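Local atomic coordinates of toll-like receptor 6, Variable lymphocyte receptor B (Mus musculus, PDB entry 3A79), a protein that probably senses microbial lipopeptides together with Toll-like receptor 2, here as part of its leucine-rich-repeat ectodomain, fused by design to part of a hagfish variable lymphocyte receptor. Residues B[173-178]-B[200-205]; B[222-227]-B[253-258]. All coordinates share one frame; numbering follows the deposited sequence.

Contact 1: B[173-178]-B[200-205]; sequences CILLDL and HLVFHP
Leu-175 and His-200 sit side by side on adjacent parallel strands of the leucine-rich-repeat solenoid, in the Toll-like receptor 6 part of the fusion. Four backbone hydrogen bonds tie the strands, whose directions differ by 19°. His-200 offers its N to Ile-174 O (3.0 Å) and its O to Leu-176 N (2.9 Å); two residues further along, Val-202 N donates to Leu-176 O and Leu-178 N to Val-202 O (2.8 Å). The apolar contacts into the solenoid core involve Leu-176, Leu-178, Leu-201 and Phe-203. Leu-201 CD2 touches Leu-176 CB at 3.7 Å, and Leu-178 CB and CG lie near Phe-203 CD2, while Phe-209 meets the phenylalanine ring edge-to-face from elsewhere in the chain. The other side of the strands carries Leu-175, Asp-177, His-200 and Val-202. Asp-177 meets Val-202 through CB, its carboxylate being held instead by the backbone N of Phe-130 and Val-179. In Leu-175, chi1 (173°) sets CG anti to the backbone N, and from there CD1 reaches over one face of the imidazole. This CH-pi contact puts CD1 4.0 Å from the centroid of the His-200 ring and 28° off the normal; Leu-175 CD1 also touches Val-202 CG2 at 3.9 Å.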
loop_
_atom_site.group_PDB
_atom_site.type_symbol
_atom_site.label_atom_id
_atom_site.label_comp_id
_atom_site.label_asym_id
_atom_site.label_seq_id
_atom_site.Cartn_x
_atom_site.Cartn_y
_atom_site.Cartn_z
ATOM N N CYS B 173 -8.582 42.213 -2.962
ATOM C CA CYS B 173 -9.024 41.397 -1.838
ATOM C C CYS B 173 -9.681 42.215 -0.741
ATOM O O CYS B 173 -9.160 43.245 -0.318
ATOM C CB CYS B 173 -7.893 40.537 -1.254
ATOM S SG CYS B 173 -8.499 39.183 -0.165
ATOM N N ILE B 174 -10.848 41.744 -0.312
ATOM C CA ILE B 174 -11.487 42.193 0.912
ATOM C C ILE B 174 -11.481 41.023 1.881
ATOM O O ILE B 174 -12.185 40.031 1.698
ATOM C CB ILE B 174 -12.940 42.681 0.679
ATOM C CG1 ILE B 174 -12.938 43.933 -0.198
ATOM C CG2 ILE B 174 -13.639 42.973 2.009
ATOM C CD1 ILE B 174 -14.150 44.791 -0.024
ATOM N N LEU B 175 -10.639 41.123 2.894
ATOM C CA LEU B 175 -10.619 40.122 3.936
ATOM C C LEU B 175 -11.463 40.660 5.078
ATOM O O LEU B 175 -11.250 41.779 5.534
ATOM C CB LEU B 175 -9.186 39.838 4.397
ATOM C CG LEU B 175 -9.179 38.912 5.609
ATOM C CD1 LEU B 175 -9.653 37.529 5.222
ATOM C CD2 LEU B 175 -7.837 38.850 6.242
ATOM N N LEU B 176 -12.427 39.866 5.527
ATOM C CA LEU B 176 -13.367 40.303 6.553
ATOM C C LEU B 176 -13.647 39.194 7.555
ATOM O O LEU B 176 -13.981 38.070 7.176
ATOM C CB LEU B 176 -14.662 40.723 5.885
ATOM C CG LEU B 176 -15.832 41.218 6.716
ATOM C CD1 LEU B 176 -15.384 42.233 7.758
ATOM C CD2 LEU B 176 -16.836 41.827 5.746
ATOM N N ASP B 177 -13.505 39.495 8.838
ATOM C CA ASP B 177 -13.702 38.451 9.827
ATOM C C ASP B 177 -14.773 38.771 10.855
ATOM O O ASP B 177 -14.841 39.868 11.416
ATOM C CB ASP B 177 -12.411 38.111 10.536
ATOM C CG ASP B 177 -12.151 39.015 11.701
ATOM O OD1 ASP B 177 -11.529 40.062 11.480
ATOM O OD2 ASP B 177 -12.559 38.684 12.833
ATOM N N LEU B 178 -15.582 37.756 11.105
ATOM C CA LEU B 178 -16.749 37.841 11.947
ATOM C C LEU B 178 -16.477 36.997 13.178
ATOM O O LEU B 178 -17.360 36.303 13.683
ATOM C CB LEU B 178 -17.930 37.228 11.200
ATOM C CG LEU B 178 -18.530 37.739 9.882
ATOM C CD1 LEU B 178 -19.868 38.370 10.165
ATOM C CD2 LEU B 178 -17.620 38.667 9.084
ATOM N N HIS B 200 -12.965 37.210 1.040
ATOM C CA HIS B 200 -12.616 36.166 1.997
ATOM C C HIS B 200 -13.231 36.474 3.353
ATOM O O HIS B 200 -12.970 37.528 3.952
ATOM C CB HIS B 200 -11.099 36.049 2.135
ATOM C CG HIS B 200 -10.651 34.852 2.919
ATOM N ND1 HIS B 200 -11.508 34.112 3.706
ATOM C CD2 HIS B 200 -9.430 34.282 3.054
ATOM C CE1 HIS B 200 -10.840 33.126 4.277
ATOM N NE2 HIS B 200 -9.577 33.207 3.896
ATOM N N LEU B 201 -14.050 35.544 3.830
ATOM C CA LEU B 201 -14.741 35.716 5.095
ATOM C C LEU B 201 -14.281 34.665 6.102
ATOM O O LEU B 201 -14.286 33.469 5.815
ATOM C CB LEU B 201 -16.253 35.632 4.879
ATOM C CG LEU B 201 -16.778 36.618 3.841
ATOM C CD1 LEU B 201 -18.182 36.257 3.408
ATOM C CD2 LEU B 201 -16.725 38.023 4.403
ATOM N N VAL B 202 -13.870 35.117 7.280
ATOM C CA VAL B 202 -13.428 34.201 8.326
ATOM C C VAL B 202 -14.376 34.304 9.519
ATOM O O VAL B 202 -14.696 35.406 9.966
ATOM C CB VAL B 202 -11.964 34.501 8.779
ATOM C CG1 VAL B 202 -11.424 33.363 9.601
ATOM C CG2 VAL B 202 -11.067 34.759 7.577
ATOM N N PHE B 203 -14.818 33.159 10.033
ATOM C CA PHE B 203 -15.766 33.131 11.144
ATOM C C PHE B 203 -15.132 32.636 12.434
ATOM O O PHE B 203 -13.985 32.191 12.443
ATOM C CB PHE B 203 -16.959 32.256 10.780
ATOM C CG PHE B 203 -17.603 32.640 9.484
ATOM C CD1 PHE B 203 -17.340 31.928 8.325
ATOM C CD2 PHE B 203 -18.453 33.735 9.419
ATOM C CE1 PHE B 203 -17.921 32.286 7.126
ATOM C CE2 PHE B 203 -19.036 34.099 8.224
ATOM C CZ PHE B 203 -18.766 33.371 7.071
ATOM N N HIS B 204 -15.879 32.721 13.527
ATOM C CA HIS B 204 -15.405 32.194 14.794
ATOM C C HIS B 204 -15.101 30.725 14.598
ATOM O O HIS B 204 -15.917 29.994 14.043
ATOM C CB HIS B 204 -16.475 32.355 15.853
ATOM C CG HIS B 204 -16.005 32.072 17.244
ATOM N ND1 HIS B 204 -15.517 33.057 18.080
ATOM C CD2 HIS B 204 -15.979 30.924 17.960
ATOM C CE1 HIS B 204 -15.209 32.526 19.249
ATOM N NE2 HIS B 204 -15.479 31.231 19.201
ATOM N N PRO B 205 -13.926 30.286 15.069
ATOM C CA PRO B 205 -13.352 28.977 14.756
ATOM C C PRO B 205 -13.764 27.898 15.749
ATOM O O PRO B 205 -13.257 26.776 15.671
ATOM C CB PRO B 205 -11.844 29.223 14.899
ATOM C CG PRO B 205 -11.701 30.612 15.522
ATOM C CD PRO B 205 -13.052 31.040 15.976
#

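Contact 2: B[222-227]-B[253-258]; sequences HLQLSN and NVTLQH. With NAG (2-acetamido-2-deoxy-beta-D-glucopyranose), chain E; NAG (2-acetamido-2-deoxy-beta-D-glucopyranose), chain F.
Asn-253 O takes two donors from the neighbouring strand: the backbone N of Leu-223 at 2.9 Å, and His-222 ND1 in a weak bond of 3.3 Å. In His-222, CG stands anti to the backbone N (chi1 -170°), and the turn about chi2 (42°) brings ND1 to the carbonyl, the ring plane lying 74° from the Asn-253 amide. His-222 ND1 also lies 3.2 Å from Asn-253 CB. Replacing His-222 with an alanine would probably cost Asn-253 O the weaker of its two donors from this strand and open a gap beside Asn-253 CB. The parallel ladder continues through Thr-255 N to Leu-223 O, Leu-225 N to Thr-255 O, Gln-257 N to Leu-225 O and Asn-227 N to Gln-257 O. Gln-224 CG lies 3.6 Å from Thr-255 CG2. On the core side, Leu-223 CB meets Val-254 CG2 and Leu-225 CG meets Leu-256 CD1, both at 4.2 Å; helix 235-246 covers Leu-223 and Leu-225, helix 263-273 Val-254 and Leu-256. Asn-253 ND2 is bonded covalently to C1 of one N-acetylglucosamine, and His-258 CD2 comes within 3.5 Å of C2 of another. Aliphatic groups thus face the helices, while amide, hydroxyl and imidazole groups line the other side, probably tolerated there because several bond to neighbouring strands.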
loop_
_atom_site.group_PDB
_atom_site.type_symbol
_atom_site.label_atom_id
_atom_site.label_comp_id
_atom_site.label_asym_id
_atom_site.label_seq_id
_atom_site.Cartn_x
_atom_site.Cartn_y
_atom_site.Cartn_z
ATOM N N HIS B 222 -14.337 35.501 -6.707
ATOM C CA HIS B 222 -14.055 34.382 -5.832
ATOM C C HIS B 222 -14.584 34.708 -4.450
ATOM O O HIS B 222 -14.184 35.692 -3.827
ATOM C CB HIS B 222 -12.545 34.133 -5.795
ATOM C CG HIS B 222 -12.145 32.857 -5.121
ATOM N ND1 HIS B 222 -12.817 31.669 -5.311
ATOM C CD2 HIS B 222 -11.119 32.577 -4.283
ATOM C CE1 HIS B 222 -12.234 30.717 -4.606
ATOM N NE2 HIS B 222 -11.202 31.242 -3.971
ATOM N N LEU B 223 -15.526 33.898 -3.995
ATOM C CA LEU B 223 -15.997 33.990 -2.630
ATOM C C LEU B 223 -15.239 32.944 -1.860
ATOM O O LEU B 223 -15.029 31.843 -2.359
ATOM C CB LEU B 223 -17.485 33.686 -2.550
ATOM C CG LEU B 223 -17.980 33.571 -1.115
ATOM C CD1 LEU B 223 -17.949 34.943 -0.446
ATOM C CD2 LEU B 223 -19.365 33.001 -1.126
ATOM N N GLN B 224 -14.821 33.269 -0.648
ATOM C CA GLN B 224 -14.120 32.280 0.151
ATOM C C GLN B 224 -14.441 32.347 1.635
ATOM O O GLN B 224 -14.245 33.383 2.276
ATOM C CB GLN B 224 -12.629 32.403 -0.069
ATOM C CG GLN B 224 -11.909 31.160 0.327
ATOM C CD GLN B 224 -10.473 31.430 0.617
ATOM O OE1 GLN B 224 -9.867 32.301 -0.017
ATOM N NE2 GLN B 224 -9.912 30.705 1.594
ATOM N N LEU B 225 -14.932 31.230 2.170
ATOM C CA LEU B 225 -15.367 31.169 3.561
ATOM C C LEU B 225 -14.487 30.211 4.334
ATOM O O LEU B 225 -14.176 29.129 3.843
ATOM C CB LEU B 225 -16.818 30.683 3.686
ATOM C CG LEU B 225 -17.937 31.031 2.707
ATOM C CD1 LEU B 225 -19.256 30.708 3.365
ATOM C CD2 LEU B 225 -17.901 32.480 2.286
ATOM N N SER B 226 -14.131 30.597 5.558
ATOM C CA SER B 226 -13.266 29.795 6.415
ATOM C C SER B 226 -13.844 29.600 7.818
ATOM O O SER B 226 -14.389 30.531 8.403
ATOM C CB SER B 226 -11.890 30.442 6.507
ATOM O OG SER B 226 -11.301 30.566 5.221
ATOM N N ASN B 227 -13.703 28.385 8.348
ATOM C CA ASN B 227 -14.240 28.016 9.659
ATOM C C ASN B 227 -15.760 27.839 9.627
ATOM O O ASN B 227 -16.513 28.645 10.177
ATOM C CB ASN B 227 -13.844 29.030 10.739
ATOM C CG ASN B 227 -12.327 29.200 10.882
ATOM O OD1 ASN B 227 -11.530 28.436 10.327
ATOM N ND2 ASN B 227 -11.928 30.215 11.642
ATOM N N ASN B 253 -15.950 31.700 -8.544
ATOM C CA ASN B 253 -15.454 30.526 -7.865
ATOM C C ASN B 253 -15.873 30.584 -6.397
ATOM O O ASN B 253 -16.054 31.660 -5.834
ATOM C CB ASN B 253 -13.932 30.443 -8.010
ATOM C CG ASN B 253 -13.476 30.342 -9.470
ATOM O OD1 ASN B 253 -14.217 29.862 -10.332
ATOM N ND2 ASN B 253 -12.240 30.790 -9.742
ATOM N N VAL B 254 -16.061 29.420 -5.788
ATOM C CA VAL B 254 -16.345 29.341 -4.361
ATOM C C VAL B 254 -15.363 28.388 -3.660
ATOM O O VAL B 254 -15.055 27.297 -4.155
ATOM C CB VAL B 254 -17.818 28.951 -4.083
ATOM C CG1 VAL B 254 -18.024 28.588 -2.626
ATOM C CG2 VAL B 254 -18.725 30.092 -4.442
ATOM N N THR B 255 -14.851 28.826 -2.516
ATOM C CA THR B 255 -13.953 28.004 -1.733
ATOM C C THR B 255 -14.390 27.900 -0.277
ATOM O O THR B 255 -14.519 28.908 0.425
ATOM C CB THR B 255 -12.546 28.540 -1.800
ATOM O OG1 THR B 255 -12.082 28.440 -3.148
ATOM C CG2 THR B 255 -11.632 27.742 -0.893
ATOM N N LEU B 256 -14.628 26.666 0.157
ATOM C CA LEU B 256 -14.952 26.358 1.543
ATOM C C LEU B 256 -13.708 25.798 2.261
ATOM O O LEU B 256 -13.128 24.828 1.804
ATOM C CB LEU B 256 -16.107 25.349 1.570
ATOM C CG LEU B 256 -17.549 25.892 1.622
ATOM C CD1 LEU B 256 -17.692 27.242 0.931
ATOM C CD2 LEU B 256 -18.585 24.877 1.093
ATOM N N GLN B 257 -13.289 26.416 3.365
ATOM C CA GLN B 257 -12.104 25.964 4.118
ATOM C C GLN B 257 -12.449 25.585 5.543
ATOM O O GLN B 257 -13.155 26.313 6.235
ATOM C CB GLN B 257 -11.037 27.047 4.172
ATOM C CG GLN B 257 -9.814 26.774 3.355
ATOM C CD GLN B 257 -8.807 27.904 3.460
ATOM O OE1 GLN B 257 -8.563 28.617 2.487
ATOM N NE2 GLN B 257 -8.225 28.083 4.650
ATOM N N HIS B 258 -11.947 24.443 5.988
ATOM C CA HIS B 258 -12.221 23.982 7.345
ATOM C C HIS B 258 -13.701 23.730 7.685
ATOM O O HIS B 258 -14.151 24.060 8.779
ATOM C CB HIS B 258 -11.601 24.967 8.321
ATOM C CG HIS B 258 -10.239 25.420 7.903
ATOM N ND1 HIS B 258 -9.952 26.730 7.586
ATOM C CD2 HIS B 258 -9.093 24.726 7.710
ATOM C CE1 HIS B 258 -8.683 26.828 7.233
ATOM N NE2 HIS B 258 -8.140 25.627 7.300
HETATM C C1 NAG E . -11.891 30.692 -11.146
HETATM C C2 NAG E . -10.947 31.884 -11.397
HETATM C C3 NAG E . -9.773 31.691 -12.367
HETATM C C4 NAG E . -9.398 30.250 -12.687
HETATM C C5 NAG E . -10.563 29.284 -12.604
HETATM C C6 NAG E . -9.950 27.901 -12.515
HETATM C C7 NAG E . -12.859 33.027 -12.508
HETATM C C8 NAG E . -13.016 32.132 -13.714
HETATM N N2 NAG E . -11.675 33.050 -11.890
HETATM O O3 NAG E . -8.639 32.323 -11.811
HETATM O O4 NAG E . -8.801 30.189 -13.971
HETATM O O5 NAG E . -11.304 29.438 -11.414
HETATM O O6 NAG E . -9.077 27.894 -11.402
HETATM O O7 NAG E . -13.788 33.730 -12.113
HETATM C C1 NAG F . -9.258 21.663 9.702
HETATM C C2 NAG F . -8.060 22.460 10.237
HETATM C C3 NAG F . -8.054 22.675 11.744
HETATM C C4 NAG F . -9.445 22.835 12.364
HETATM C C5 NAG F . -10.543 22.013 11.695
HETATM C C6 NAG F . -11.905 22.507 12.180
HETATM C C7 NAG F . -5.904 22.384 9.049
HETATM C C8 NAG F . -5.188 21.452 8.118
HETATM N N2 NAG F . -6.802 21.822 9.878
HETATM O O3 NAG F . -7.313 23.852 11.985
HETATM O O4 NAG F . -9.371 22.509 13.743
HETATM O O5 NAG F . -10.480 22.087 10.284
HETATM O O6 NAG F . -12.953 21.753 11.608
HETATM O O7 NAG F . -5.637 23.588 9.007
#

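In the fold
Contacts 1 and 2 follow one another along the chain, the first closing before the second opens, and their centres are 10 Å apart. Their four strands, 171-178, 198-203, 222-229 and 252-261, are successive parallel neighbours, so the order across the solenoid repeats the order in sequence. The middle two strands join the contacts: Leu-201 N lies 2.7 Å from Gln-224 O and Leu-201 O 2.9 Å from Ser-226 N, both probable hydrogen bonds, and Asn-227 ND2 also bonds to Phe-203 O. The returns differ, since no helix lies between 173-178 and 200-205, whereas helix 235-246 lies in the chain between 222-227 and 253-258. Together they form a continuous portion of the receptor's curved strand wall, away from the fused hagfish part.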